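Local atomic coordinates of malonyl-CoA-[acyl-carrier-protein] transacylase (Coxiella burnetii, PDB entry 3TQE), a protein that probably transfers the malonyl group from malonyl-CoA to holo-acyl-carrier protein, supplying the malonyl-ACP used in fatty acid synthesis. Residues Ala101-Val104 against Ala108-Phe111. Sequence-based numbering, arbitrary orientation.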
ATOM      1  N   ALA A 101      -1.628   5.345  -5.215  1.00 11.05           N
ATOM      2  CA  ALA A 101      -1.501   4.854  -6.559  1.00 11.18           C
ATOM      3  C   ALA A 101      -2.855   4.534  -7.140  1.00 11.24           C
ATOM      4  O   ALA A 101      -3.124   4.863  -8.284  1.00 11.68           O
ATOM      5  CB  ALA A 101      -0.597   3.620  -6.605  1.00 11.97           C
ATOM      6  N   ALA A 102      -3.720   3.916  -6.352  1.00 10.87           N
ATOM      7  CA  ALA A 102      -5.073   3.579  -6.820  1.00 10.54           C
ATOM      8  C   ALA A 102      -5.798   4.859  -7.219  1.00 11.55           C
ATOM      9  O   ALA A 102      -6.448   4.933  -8.252  1.00 12.06           O
ATOM     10  CB  ALA A 102      -5.817   2.839  -5.755  1.00 12.03           C
ATOM     11  N   LEU A 103      -5.668   5.902  -6.413  1.00 10.94           N
ATOM     12  CA  LEU A 103      -6.331   7.138  -6.720  1.00 11.43           C
ATOM     13  C   LEU A 103      -5.791   7.851  -7.939  1.00 11.70           C
ATOM     14  O   LEU A 103      -6.543   8.460  -8.687  1.00 13.28           O
ATOM     15  CB  LEU A 103      -6.311   8.075  -5.524  1.00 11.79           C
ATOM     16  CG  LEU A 103      -7.210   7.658  -4.374  1.00 13.63           C
ATOM     17  CD1 LEU A 103      -6.844   8.453  -3.143  1.00 15.90           C
ATOM     18  CD2 LEU A 103      -8.701   7.812  -4.752  1.00 15.27           C
ATOM     19  N   VAL A 104      -4.500   7.745  -8.173  1.00 10.60           N
ATOM     20  CA  VAL A 104      -3.936   8.255  -9.407  1.00 11.73           C
ATOM     21  C   VAL A 104      -4.465   7.483 -10.605  1.00 12.49           C
ATOM     22  O   VAL A 104      -4.923   8.052 -11.607  1.00 13.46           O
ATOM     23  CB  VAL A 104      -2.388   8.239  -9.392  1.00 11.64           C
ATOM     24  CG1 VAL A 104      -1.854   8.529 -10.802  1.00 13.14           C
ATOM     25  CG2 VAL A 104      -1.867   9.237  -8.407  1.00 12.62           C
ATOM     26  N   ALA A 108      -8.408  10.237  -9.870  1.00 15.98           N
ATOM     27  CA  ALA A 108      -8.809  11.167  -8.830  1.00 15.35           C
ATOM     28  C   ALA A 108      -7.719  12.188  -8.547  1.00 15.96           C
ATOM     29  O   ALA A 108      -8.003  13.315  -8.205  1.00 17.44           O
ATOM     30  CB  ALA A 108      -9.155  10.428  -7.563  1.00 17.39           C
ATOM     31  N   LEU A 109      -6.458  11.777  -8.661  1.00 15.24           N
ATOM     32  CA  LEU A 109      -5.292  12.612  -8.336  1.00 16.08           C
ATOM     33  C   LEU A 109      -4.366  12.660  -9.528  1.00 15.65           C
ATOM     34  O   LEU A 109      -4.134  11.634 -10.181  1.00 16.20           O
ATOM     35  CB  LEU A 109      -4.446  12.036  -7.191  1.00 16.66           C
ATOM     36  CG  LEU A 109      -5.045  11.838  -5.827  1.00 19.14           C
ATOM     37  CD1 LEU A 109      -4.007  11.206  -4.899  1.00 19.49           C
ATOM     38  CD2 LEU A 109      -5.552  13.188  -5.296  1.00 23.48           C
ATOM     39  N   LYS A 110      -3.827  13.837  -9.799  1.00 15.11           N
ATOM     40  CA  LYS A 110      -2.832  14.005 -10.839  0.50 15.56           C
ATOM     41  C   LYS A 110      -1.546  13.351 -10.372  1.00 14.60           C
ATOM     42  O   LYS A 110      -1.118  13.567  -9.247  1.00 15.07           O
ATOM     43  CB  LYS A 110      -2.569  15.489 -11.112  0.50 16.31           C
ATOM     44  CG  LYS A 110      -1.591  15.718 -12.243  0.50 18.44           C
ATOM     45  CD  LYS A 110      -1.483  17.177 -12.660  0.50 22.71           C
ATOM     46  CE  LYS A 110      -0.463  17.310 -13.770  0.50 24.55           C
ATOM     47  NZ  LYS A 110      -0.764  18.430 -14.696  0.50 27.15           N
ATOM     48  N   PHE A 111      -0.930  12.555 -11.232  1.00 13.65           N
ATOM     49  CA  PHE A 111       0.265  11.815 -10.851  1.00 13.15           C
ATOM     50  C   PHE A 111       1.344  12.687 -10.219  1.00 13.23           C
ATOM     51  O   PHE A 111       1.831  12.366  -9.151  1.00 13.15           O
ATOM     52  CB  PHE A 111       0.812  11.052 -12.059  1.00 12.60           C
ATOM     53  CG  PHE A 111       2.088  10.366 -11.807  1.00 12.03           C
ATOM     54  CD1 PHE A 111       2.200   9.485 -10.772  1.00 13.71           C
ATOM     55  CD2 PHE A 111       3.181  10.597 -12.586  1.00 13.63           C
ATOM     56  CE1 PHE A 111       3.355   8.853 -10.520  1.00 13.77           C
ATOM     57  CE2 PHE A 111       4.368   9.943 -12.327  1.00 13.99           C
ATOM     58  CZ  PHE A 111       4.446   9.086 -11.293  1.00 13.79           C
TER
HETATM   59  O   HOH W   1      -4.877  10.659 -12.600  1.00 24.68           O
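Val104, near the end of helix 97-105, sets its two methyls against different parts of the following segment 108-111. With CG1 anti to the backbone N (chi1 169°), Val104 CG1 lies 3.9 Å from Phe111 CB and comes obliquely to the ring. The other methyl, Val104 CG2, lies 4.0 Å from Leu109 CB, and these two side chains cross at about a right angle. A single valine thus packs against both Leu109, in the loop, and Phe111, at the start of the next helix. Leu103 meets Leu109 as well, through its CB, 3.9 Å from Leu109 CD1, while Leu103 CD2 reaches Ala108 CB. Pro228 touches both Leu103 and Ala108, and Ala114 of helix 111-128 packs on Val104 and Leu109.

Backbone bonds fasten the segment to the last turn of the helix. Leu103 O accepts a hydrogen bond from Ala108 N at 2.8 Å, with the donor nearly in line with the carbonyl (C=O...N 166°), and a weak one from Leu109 N, 3.3 Å from the same oxygen. Val104 CA makes a CH...O contact with Leu109 O, 3.5 Å long. A water donates to both Val104 O and Leu109 O, bridging the two carbonyls. Amides and water thus engage these carbonyls within a largely buried apolar contact, tying the helix that follows Ser96, the predicted active-site serine and probably the nucleophile as in related acyltransferases, to the start of helix 111-128.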